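Local atomic coordinates of glutathione transferase (Lolium rigidum, PDB entry 6ZB6), a protein that probably conjugates glutathione to electrophilic xenobiotics such as herbicides, as a phi-class glutathione transferase of a grass weed linked to multiple-herbicide resistance. Residues 119-124 against 176-181; 58-63 against 72-77; 153-158 against 191-196. One frame throughout, in Å; residues are numbered along the deposited sequence.

Interaction 1 of 3, residues 119-124 against 176-181; sequences QCLFNP and TFYFMA. With GTB (S-(p-nitrobenzyl)glutathione), chain G.
Leu121 reaches from segment 119-124 to segment 176-181 through a single methyl. Its CD1 lies 3.6 Å from the carbonyl O of Tyr178 and 3.9 Å from CB of Ala181, and it also brushes CB of Tyr178, so that one branch touches two residues three positions apart. The carbonyl it touches is already used by the backbone, since Ala181 N donates to Tyr178 O at 2.8 Å; the methyl therefore packs against a satisfied polar group.

Phe122, next in sequence, illustrates how one ring can serve ligand and protein together. With CG lying beside the backbone N (chi1 -65°), the ring turns one face to the nitrobenzyl group of S-(p-nitrobenzyl)glutathione, whose C5' stands 3.4 Å above its plane, over its centre. CB of Phe122 meanwhile comes within 3.6 Å of the nitro oxygen O42. The edge of the same ring points at the face of Tyr178 in an offset edge-to-face pair, centroids 5.8 Å apart and planes at 75°, with Phe122 CZ and Tyr178 CD2 nearest. Tyr178 is tied at its far end by a hydrogen bond from OH to the carbonyl of Met11.

The contact thus joins helices 92-127 and 173-179 on the pocket wall of the all-helical domain, where Val117 touches both aromatic side chains and Met214 of helix 205-214 packs on Tyr178.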
loop_
_atom_site.group_PDB
_atom_site.type_symbol
_atom_site.label_atom_id
_atom_site.label_comp_id
_atom_site.label_asym_id
_atom_site.label_seq_id
_atom_site.Cartn_x
_atom_site.Cartn_y
_atom_site.Cartn_z
ATOM N N GLN A 119 11.527 -8.659 -7.683
ATOM C CA GLN A 119 12.560 -9.617 -8.053
ATOM C C GLN A 119 12.480 -10.896 -7.228
ATOM O O GLN A 119 12.808 -11.973 -7.737
ATOM C CB GLN A 119 13.939 -8.980 -7.899
ATOM C CG GLN A 119 14.226 -7.851 -8.867
ATOM C CD GLN A 119 14.284 -8.320 -10.305
ATOM O OE1 GLN A 119 14.564 -9.483 -10.575
ATOM N NE2 GLN A 119 14.015 -7.408 -11.240
ATOM N N CYS A 120 12.041 -10.809 -5.969
ATOM C CA CYS A 120 12.071 -11.956 -5.073
ATOM C C CYS A 120 10.734 -12.688 -5.008
ATOM O O CYS A 120 10.718 -13.890 -4.723
ATOM C CB CYS A 120 12.470 -11.504 -3.663
ATOM S SG CYS A 120 14.170 -10.951 -3.494
ATOM N N LEU A 121 9.625 -12.003 -5.309
ATOM C CA LEU A 121 8.284 -12.573 -5.170
ATOM C C LEU A 121 7.526 -12.575 -6.492
ATOM O O LEU A 121 7.233 -13.651 -7.021
ATOM C CB LEU A 121 7.507 -11.802 -4.103
ATOM C CG LEU A 121 7.379 -12.415 -2.716
ATOM C CD1 LEU A 121 6.231 -11.744 -1.969
ATOM C CD2 LEU A 121 7.158 -13.911 -2.830
ATOM N N PHE A 122 7.198 -11.398 -7.041
ATOM C CA PHE A 122 6.321 -11.316 -8.204
ATOM C C PHE A 122 6.933 -12.012 -9.415
ATOM O O PHE A 122 6.288 -12.853 -10.051
ATOM C CB PHE A 122 6.021 -9.851 -8.543
ATOM C CG PHE A 122 5.221 -9.099 -7.486
ATOM C CD1 PHE A 122 4.454 -9.770 -6.540
ATOM C CD2 PHE A 122 5.231 -7.702 -7.464
ATOM C CE1 PHE A 122 3.724 -9.068 -5.580
ATOM C CE2 PHE A 122 4.503 -6.996 -6.513
ATOM C CZ PHE A 122 3.747 -7.684 -5.567
ATOM N N ASN A 123 8.177 -11.664 -9.759
ATOM C CA ASN A 123 8.786 -12.204 -10.976
ATOM C C ASN A 123 8.875 -13.725 -10.974
ATOM O O ASN A 123 8.413 -14.344 -11.948
ATOM C CB ASN A 123 10.162 -11.564 -11.207
ATOM C CG ASN A 123 10.070 -10.179 -11.829
ATOM O OD1 ASN A 123 9.001 -9.561 -11.863
ATOM N ND2 ASN A 123 11.202 -9.679 -12.313
ATOM N N PRO A 124 9.433 -14.396 -9.949
ATOM C CA PRO A 124 9.534 -15.860 -10.031
ATOM C C PRO A 124 8.189 -16.564 -9.918
ATOM O O PRO A 124 7.890 -17.459 -10.713
ATOM C CB PRO A 124 10.464 -16.219 -8.864
ATOM C CG PRO A 124 10.392 -15.074 -7.937
ATOM C CD PRO A 124 10.133 -13.863 -8.765
ATOM N N THR A 176 5.268 -3.129 1.606
ATOM C CA THR A 176 6.129 -3.582 2.704
ATOM C C THR A 176 5.644 -4.916 3.250
ATOM O O THR A 176 6.454 -5.770 3.633
ATOM C CB THR A 176 6.179 -2.532 3.816
ATOM O OG1 THR A 176 6.627 -1.294 3.265
ATOM C CG2 THR A 176 7.169 -2.941 4.952
ATOM N N PHE A 177 4.324 -5.108 3.292
ATOM C CA PHE A 177 3.766 -6.402 3.662
ATOM C C PHE A 177 4.406 -7.537 2.866
ATOM O O PHE A 177 4.834 -8.549 3.436
ATOM C CB PHE A 177 2.253 -6.403 3.457
ATOM C CG PHE A 177 1.619 -7.722 3.775
ATOM C CD1 PHE A 177 1.540 -8.161 5.085
ATOM C CD2 PHE A 177 1.145 -8.540 2.765
ATOM C CE1 PHE A 177 0.974 -9.391 5.388
ATOM C CE2 PHE A 177 0.576 -9.766 3.062
ATOM C CZ PHE A 177 0.487 -10.186 4.375
ATOM N N TYR A 178 4.489 -7.378 1.543
ATOM C CA TYR A 178 5.064 -8.420 0.697
ATOM C C TYR A 178 6.576 -8.501 0.848
ATOM O O TYR A 178 7.148 -9.600 0.768
ATOM C CB TYR A 178 4.681 -8.190 -0.767
ATOM C CG TYR A 178 3.276 -8.657 -1.093
ATOM C CD1 TYR A 178 2.833 -9.911 -0.691
ATOM C CD2 TYR A 178 2.393 -7.847 -1.803
ATOM C CE1 TYR A 178 1.553 -10.351 -0.974
ATOM C CE2 TYR A 178 1.101 -8.278 -2.097
ATOM C CZ TYR A 178 0.685 -9.535 -1.680
ATOM O OH TYR A 178 -0.601 -9.985 -1.958
ATOM N N PHE A 179 7.238 -7.363 1.076
ATOM C CA PHE A 179 8.667 -7.391 1.392
ATOM C C PHE A 179 8.949 -8.321 2.571
ATOM O O PHE A 179 9.961 -9.040 2.585
ATOM C CB PHE A 179 9.163 -5.968 1.689
ATOM C CG PHE A 179 10.630 -5.891 2.059
ATOM C CD1 PHE A 179 11.603 -5.766 1.075
ATOM C CD2 PHE A 179 11.028 -5.933 3.389
ATOM C CE1 PHE A 179 12.949 -5.690 1.413
ATOM C CE2 PHE A 179 12.385 -5.867 3.739
ATOM C CZ PHE A 179 13.345 -5.748 2.745
ATOM N N MET A 180 8.053 -8.338 3.566
ATOM C CA MET A 180 8.226 -9.217 4.720
ATOM C C MET A 180 8.124 -10.690 4.359
ATOM O O MET A 180 8.422 -11.540 5.209
ATOM C CB MET A 180 7.205 -8.881 5.814
ATOM C CG MET A 180 7.382 -7.495 6.438
ATOM S SD MET A 180 9.084 -7.191 6.979
ATOM C CE MET A 180 9.157 -5.404 6.965
ATOM N N ALA A 181 7.730 -11.014 3.130
ATOM C CA ALA A 181 7.737 -12.387 2.652
ATOM C C ALA A 181 8.963 -12.719 1.817
ATOM O O ALA A 181 9.086 -13.854 1.343
ATOM C CB ALA A 181 6.471 -12.674 1.842
HETATM N N1 GTB G . -0.144 3.858 -10.027
HETATM C CA1 GTB G . -1.111 2.781 -10.169
HETATM C C1 GTB G . -1.988 2.717 -8.909
HETATM O O11 GTB G . -1.490 2.949 -7.773
HETATM O O12 GTB G . -3.214 2.436 -8.992
HETATM C CB1 GTB G . -0.328 1.478 -10.366
HETATM C CG1 GTB G . -1.327 0.329 -10.490
HETATM C CD1 GTB G . -0.645 -0.959 -10.918
HETATM O OE1 GTB G . 0.531 -1.009 -11.113
HETATM N N2 GTB G . -1.462 -2.136 -11.077
HETATM C CA2 GTB G . -0.799 -3.356 -11.489
HETATM C C2 GTB G . -1.330 -3.745 -12.861
HETATM O O2 GTB G . -2.490 -3.681 -13.127
HETATM C CB2 GTB G . -1.085 -4.459 -10.466
HETATM S SG2 GTB G . -0.298 -4.001 -8.879
HETATM N N3 GTB G . -0.394 -4.180 -13.868
HETATM C CA3 GTB G . -0.901 -4.558 -15.172
HETATM C C3 GTB G . -0.248 -3.712 -16.261
HETATM O O31 GTB G . -0.244 -4.129 -17.453
HETATM O O32 GTB G . 0.283 -2.602 -15.978
HETATM C "C'" GTB G . 1.505 -4.042 -9.101
HETATM C "C1'" GTB G . 1.910 -5.456 -9.506
HETATM C "C2'" GTB G . 2.464 -5.683 -10.756
HETATM C "C3'" GTB G . 2.835 -6.966 -11.133
HETATM C "C4'" GTB G . 2.656 -8.025 -10.255
HETATM N N41 GTB G . 3.041 -9.379 -10.648
HETATM O O41 GTB G . 3.709 -9.615 -11.863
HETATM O O42 GTB G . 2.782 -10.277 -9.941
HETATM C "C5'" GTB G . 2.098 -7.795 -9.003
HETATM C "C6'" GTB G . 1.726 -6.513 -8.625
#

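Interaction 2 of 3, residues 58-63 against 72-77; sequences FQDGDL and SKYVLR
The thioredoxin-like domain of a glutathione transferase ends in a beta-hairpin followed by a helix, and this contact is where that helix packs back on the hairpin. Strand 57-60 turns into strand 63-66 through a type II' turn from Asp60 to Leu63, closed by the backbone pair Asp60 N to Leu63 O and Leu63 N to Asp60 O. Gly61 occupies the turn with positive phi, and the side-chain amide of Gln59 clips its carbonyl, NE2 to O at 2.7 Å. The axes of the short segments 58-60 and 72-77 come within 11.0 Å at their closest, their N-to-C directions 28° apart.

Tyr74 spans that gap. Its CG lies opposite the backbone N, which sends the ring out from the helix among the side chains of Phe58, Asp60 and Leu63. The methyl CD2 of Leu63 meets the ring at CE1, 3.5 Å away, approaching from the opposite direction. Phe58 reaches the other long side, its CE1 standing 3.8 Å from Tyr74 CE2 with the ring planes inclined at 68°, while its CE2 rests on CG2 of Val75, one residue further along the helix.

The apolar grip leaves the phenol oxygen beside the end of the hairpin strand. There Asp60 OD2, which also forms a salt bridge with Lys78, lies in the plane of the Tyr74 ring at its edge. Tyr74 OH donates to OD2 over 2.6 Å, meeting the anti side of the carboxylate 30° out of its plane.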
loop_
_atom_site.group_PDB
_atom_site.type_symbol
_atom_site.label_atom_id
_atom_site.label_comp_id
_atom_site.label_asym_id
_atom_site.label_seq_id
_atom_site.Cartn_x
_atom_site.Cartn_y
_atom_site.Cartn_z
ATOM N N PHE A 58 -12.327 1.680 -9.875
ATOM C CA PHE A 58 -13.223 1.940 -8.761
ATOM C C PHE A 58 -14.507 2.543 -9.298
ATOM O O PHE A 58 -14.465 3.368 -10.211
ATOM C CB PHE A 58 -12.543 2.881 -7.758
ATOM C CG PHE A 58 -13.440 3.390 -6.665
ATOM C CD1 PHE A 58 -14.163 4.574 -6.825
ATOM C CD2 PHE A 58 -13.531 2.713 -5.465
ATOM C CE1 PHE A 58 -14.985 5.043 -5.812
ATOM C CE2 PHE A 58 -14.333 3.186 -4.433
ATOM C CZ PHE A 58 -15.052 4.349 -4.599
ATOM N N GLN A 59 -15.643 2.145 -8.728
ATOM C CA GLN A 59 -16.922 2.722 -9.130
ATOM C C GLN A 59 -17.745 3.080 -7.899
ATOM O O GLN A 59 -17.885 2.276 -6.971
ATOM C CB GLN A 59 -17.711 1.767 -10.029
ATOM C CG GLN A 59 -18.970 2.396 -10.638
ATOM C CD GLN A 59 -19.816 1.384 -11.383
ATOM O OE1 GLN A 59 -19.406 0.236 -11.578
ATOM N NE2 GLN A 59 -21.007 1.804 -11.813
ATOM N N ASP A 60 -18.257 4.302 -7.890
ATOM C CA ASP A 60 -19.233 4.763 -6.909
ATOM C C ASP A 60 -20.377 5.338 -7.733
ATOM O O ASP A 60 -20.296 6.486 -8.168
ATOM C CB ASP A 60 -18.628 5.810 -5.986
ATOM C CG ASP A 60 -19.607 6.295 -4.934
ATOM O OD1 ASP A 60 -20.730 5.756 -4.876
ATOM O OD2 ASP A 60 -19.241 7.199 -4.154
ATOM N N GLY A 61 -21.424 4.549 -7.961
ATOM C CA GLY A 61 -22.520 5.016 -8.794
ATOM C C GLY A 61 -22.058 5.235 -10.216
ATOM O O GLY A 61 -21.554 4.307 -10.854
ATOM N N ASP A 62 -22.190 6.458 -10.720
ATOM C CA ASP A 62 -21.738 6.773 -12.067
ATOM C C ASP A 62 -20.304 7.274 -12.108
ATOM O O ASP A 62 -19.787 7.531 -13.197
ATOM C CB ASP A 62 -22.661 7.819 -12.702
ATOM C CG ASP A 62 -24.049 7.275 -12.978
ATOM O OD1 ASP A 62 -24.957 8.089 -13.262
ATOM O OD2 ASP A 62 -24.229 6.037 -12.909
ATOM N N LEU A 63 -19.654 7.428 -10.959
ATOM C CA LEU A 63 -18.276 7.893 -10.911
ATOM C C LEU A 63 -17.336 6.708 -11.076
ATOM O O LEU A 63 -17.449 5.720 -10.341
ATOM C CB LEU A 63 -17.999 8.601 -9.585
ATOM C CG LEU A 63 -16.590 9.149 -9.386
ATOM C CD1 LEU A 63 -16.359 10.338 -10.312
ATOM C CD2 LEU A 63 -16.384 9.564 -7.939
ATOM N N SER A 72 -8.231 6.211 -2.938
ATOM C CA SER A 72 -8.195 6.152 -1.484
ATOM C C SER A 72 -8.579 7.486 -0.860
ATOM O O SER A 72 -9.312 7.519 0.134
ATOM C CB SER A 72 -6.802 5.729 -1.004
ATOM O OG SER A 72 -6.492 4.416 -1.441
ATOM N N LYS A 73 -8.075 8.596 -1.408
ATOM C CA LYS A 73 -8.439 9.894 -0.846
ATOM C C LYS A 73 -9.921 10.185 -1.044
ATOM O O LYS A 73 -10.564 10.780 -0.168
ATOM C CB LYS A 73 -7.567 11.001 -1.448
ATOM C CG LYS A 73 -6.127 10.944 -0.927
ATOM C CD LYS A 73 -5.320 12.187 -1.310
ATOM C CE LYS A 73 -4.966 12.146 -2.798
ATOM N NZ LYS A 73 -3.935 13.161 -3.192
ATOM N N TYR A 74 -10.492 9.759 -2.174
ATOM C CA TYR A 74 -11.932 9.933 -2.364
ATOM C C TYR A 74 -12.714 9.170 -1.299
ATOM O O TYR A 74 -13.699 9.677 -0.751
ATOM C CB TYR A 74 -12.337 9.462 -3.760
ATOM C CG TYR A 74 -13.834 9.428 -3.976
ATOM C CD1 TYR A 74 -14.519 10.575 -4.380
ATOM C CD2 TYR A 74 -14.566 8.261 -3.772
ATOM C CE1 TYR A 74 -15.884 10.556 -4.573
ATOM C CE2 TYR A 74 -15.944 8.234 -3.966
ATOM C CZ TYR A 74 -16.590 9.384 -4.375
ATOM O OH TYR A 74 -17.949 9.371 -4.574
ATOM N N VAL A 75 -12.289 7.943 -1.000
ATOM C CA VAL A 75 -12.939 7.161 0.053
ATOM C C VAL A 75 -12.849 7.883 1.392
ATOM O O VAL A 75 -13.845 8.013 2.119
ATOM C CB VAL A 75 -12.314 5.756 0.132
ATOM C CG1 VAL A 75 -12.641 5.114 1.479
ATOM C CG2 VAL A 75 -12.807 4.902 -1.021
ATOM N N LEU A 76 -11.652 8.354 1.744
ATOM C CA LEU A 76 -11.458 8.996 3.042
ATOM C C LEU A 76 -12.307 10.251 3.182
ATOM O O LEU A 76 -12.833 10.537 4.268
ATOM C CB LEU A 76 -9.985 9.328 3.235
ATOM C CG LEU A 76 -9.107 8.072 3.369
ATOM C CD1 LEU A 76 -7.647 8.460 3.398
ATOM C CD2 LEU A 76 -9.504 7.248 4.588
ATOM N N ARG A 77 -12.453 11.013 2.093
ATOM C CA ARG A 77 -13.255 12.229 2.149
ATOM C C ARG A 77 -14.741 11.915 2.160
ATOM O O ARG A 77 -15.495 12.491 2.958
ATOM C CB ARG A 77 -12.905 13.136 0.967
ATOM C CG ARG A 77 -11.527 13.762 1.067
ATOM C CD ARG A 77 -11.095 14.362 -0.270
ATOM N NE ARG A 77 -9.708 14.801 -0.191
ATOM C CZ ARG A 77 -8.869 14.855 -1.221
ATOM N NH1 ARG A 77 -9.283 14.515 -2.437
ATOM N NH2 ARG A 77 -7.616 15.260 -1.033
#

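Interaction 3 of 3, residues 153-158 against 191-196; sequences RLSQHE and YPHVKA
Ser155 and His193 meet by a CH-pi contact, in which CA of Ser155 stands 3.9 Å from the centroid of the His193 imidazole and 23° off the ring normal. The serine hydroxyl also sits over this face, its OG 3.1 Å above the ring plane. Both polar groups turn to Glu151, one helical turn before Ser155: OG is hydrogen-bonded to its backbone carbonyl, and His193 ND1 to its carboxylate. The imidazole is therefore fixed in rotation by a partner outside the two segments, with its face held against the serine.

Apolar packing is concentrated on Leu154, whose CB lies 4.0 Å from CB of His193. Its CD1 reaches further in, 4.0 Å from CA of Val194 and 4.2 Å from CG2 of the same residue, so Leu154 lies against both residues in the first turn of helix 192-202.

Water completes the set. One molecule donates to two backbone carbonyls, one from each segment, 2.8 Å from His193 O and a longer 3.3 Å from Leu154 O.

These elements belong to the all-helical domain, where the C-terminal part of helix 133-156 meets the first turn of helix 192-202. Glu151 also accepts from Val194 N, so its carboxylate holds both a side chain and a backbone N-H of that turn; such a carboxylate would probably favour a protonated imidazole and suit the helix N-terminus.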
loop_
_atom_site.group_PDB
_atom_site.type_symbol
_atom_site.label_atom_id
_atom_site.label_comp_id
_atom_site.label_asym_id
_atom_site.label_seq_id
_atom_site.Cartn_x
_atom_site.Cartn_y
_atom_site.Cartn_z
ATOM N N ARG A 153 13.695 9.745 11.695
ATOM C CA ARG A 153 12.396 10.408 11.760
ATOM C C ARG A 153 11.504 9.767 12.818
ATOM O O ARG A 153 10.848 10.465 13.605
ATOM C CB ARG A 153 11.726 10.354 10.384
ATOM C CG ARG A 153 10.325 10.942 10.322
ATOM C CD ARG A 153 10.364 12.447 10.317
ATOM N NE ARG A 153 9.017 13.013 10.267
ATOM C CZ ARG A 153 8.724 14.252 10.644
ATOM N NH1 ARG A 153 9.695 15.042 11.076
ATOM N NH2 ARG A 153 7.469 14.696 10.591
ATOM N N LEU A 154 11.453 8.434 12.840
ATOM C CA LEU A 154 10.600 7.721 13.784
ATOM C C LEU A 154 11.211 7.633 15.175
ATOM O O LEU A 154 10.593 7.045 16.068
ATOM C CB LEU A 154 10.278 6.318 13.253
ATOM C CG LEU A 154 9.404 6.358 11.991
ATOM C CD1 LEU A 154 9.415 5.019 11.259
ATOM C CD2 LEU A 154 7.956 6.807 12.305
ATOM N N SER A 155 12.407 8.188 15.375
ATOM C CA SER A 155 12.930 8.394 16.718
ATOM C C SER A 155 12.349 9.642 17.361
ATOM O O SER A 155 12.352 9.752 18.590
ATOM C CB SER A 155 14.454 8.513 16.684
ATOM O OG SER A 155 15.035 7.279 16.308
ATOM N N GLN A 156 11.859 10.586 16.559
ATOM C CA GLN A 156 11.256 11.798 17.094
ATOM C C GLN A 156 9.738 11.748 17.158
ATOM O O GLN A 156 9.149 12.408 18.020
ATOM C CB GLN A 156 11.679 13.014 16.269
ATOM C CG GLN A 156 13.129 12.980 15.846
ATOM C CD GLN A 156 13.341 13.607 14.487
ATOM O OE1 GLN A 156 12.523 14.404 14.020
ATOM N NE2 GLN A 156 14.437 13.244 13.833
ATOM N N HIS A 157 9.086 10.988 16.283
ATOM C CA HIS A 157 7.637 10.855 16.316
ATOM C C HIS A 157 7.255 9.394 16.163
ATOM O O HIS A 157 7.988 8.602 15.560
ATOM C CB HIS A 157 6.959 11.670 15.206
ATOM C CG HIS A 157 7.358 13.108 15.183
ATOM N ND1 HIS A 157 8.408 13.575 14.421
ATOM C CD2 HIS A 157 6.850 14.184 15.828
ATOM C CE1 HIS A 157 8.529 14.878 14.597
ATOM N NE2 HIS A 157 7.595 15.272 15.445
ATOM N N GLU A 158 6.085 9.045 16.702
ATOM C CA GLU A 158 5.618 7.669 16.576
ATOM C C GLU A 158 5.212 7.338 15.146
ATOM O O GLU A 158 5.255 6.165 14.751
ATOM C CB GLU A 158 4.451 7.414 17.532
ATOM C CG GLU A 158 4.894 6.858 18.890
ATOM C CD GLU A 158 3.840 5.989 19.555
ATOM O OE1 GLU A 158 2.636 6.155 19.258
ATOM O OE2 GLU A 158 4.221 5.135 20.380
ATOM N N TYR A 191 16.663 -1.570 12.409
ATOM C CA TYR A 191 16.196 -0.189 12.550
ATOM C C TYR A 191 15.063 -0.225 13.571
ATOM O O TYR A 191 13.885 -0.310 13.204
ATOM C CB TYR A 191 15.753 0.370 11.191
ATOM C CG TYR A 191 16.800 0.169 10.101
ATOM C CD1 TYR A 191 17.758 1.149 9.838
ATOM C CD2 TYR A 191 16.836 -0.995 9.347
ATOM C CE1 TYR A 191 18.726 0.963 8.858
ATOM C CE2 TYR A 191 17.803 -1.190 8.366
ATOM C CZ TYR A 191 18.743 -0.210 8.129
ATOM O OH TYR A 191 19.705 -0.399 7.161
ATOM N N PRO A 192 15.388 -0.220 14.868
ATOM C CA PRO A 192 14.358 -0.537 15.879
ATOM C C PRO A 192 13.154 0.402 15.867
ATOM O O PRO A 192 12.028 -0.052 16.117
ATOM C CB PRO A 192 15.136 -0.461 17.203
ATOM C CG PRO A 192 16.354 0.350 16.896
ATOM C CD PRO A 192 16.707 0.021 15.479
ATOM N N HIS A 193 13.343 1.693 15.593
ATOM C CA HIS A 193 12.190 2.590 15.539
ATOM C C HIS A 193 11.339 2.325 14.305
ATOM O O HIS A 193 10.114 2.459 14.357
ATOM C CB HIS A 193 12.631 4.053 15.565
ATOM C CG HIS A 193 13.232 4.466 16.865
ATOM N ND1 HIS A 193 14.572 4.324 17.135
ATOM C CD2 HIS A 193 12.678 5.002 17.977
ATOM C CE1 HIS A 193 14.824 4.762 18.356
ATOM N NE2 HIS A 193 13.690 5.173 18.890
ATOM N N VAL A 194 11.972 1.968 13.185
ATOM C CA VAL A 194 11.212 1.578 12.001
ATOM C C VAL A 194 10.436 0.297 12.267
ATOM O O VAL A 194 9.257 0.189 11.925
ATOM C CB VAL A 194 12.136 1.426 10.776
ATOM C CG1 VAL A 194 11.310 1.064 9.535
ATOM C CG2 VAL A 194 12.906 2.715 10.530
ATOM N N LYS A 195 11.083 -0.706 12.881
ATOM C CA LYS A 195 10.367 -1.951 13.123
ATOM C C LYS A 195 9.180 -1.733 14.045
ATOM O O LYS A 195 8.128 -2.354 13.866
ATOM C CB LYS A 195 11.292 -3.010 13.736
ATOM C CG LYS A 195 10.550 -4.313 14.025
ATOM C CD LYS A 195 10.679 -5.321 12.900
ATOM C CE LYS A 195 10.340 -6.746 13.376
ATOM N NZ LYS A 195 11.557 -7.604 13.572
ATOM N N ALA A 196 9.330 -0.868 15.051
ATOM C CA ALA A 196 8.227 -0.640 15.986
ATOM C C ALA A 196 7.068 0.073 15.301
ATOM O O ALA A 196 5.896 -0.202 15.589
ATOM C CB ALA A 196 8.706 0.192 17.170
HETATM O O HOH W 1 9.025 4.153 16.272
#

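How the interactions relate
The three contacts show how chemistry follows position. Interaction 1 is the buried one, aromatic and apolar without a hydrogen bond between its segments, and it alone touches the bound glutathione conjugate. Interactions 2 and 3 are partly buried and mix apolar packing with polar links, a direct phenol-carboxylate bond in the first and a water bridge in the second. Interaction 2 belongs to the thioredoxin-like domain, on the opposite side of the chain's centre from the other two. Interactions 1 and 3 share the helical domain and alternate along the chain: helix 133-156 follows helix 92-127, and helix 192-202 follows helix 173-179. Their centres are 23 Å apart.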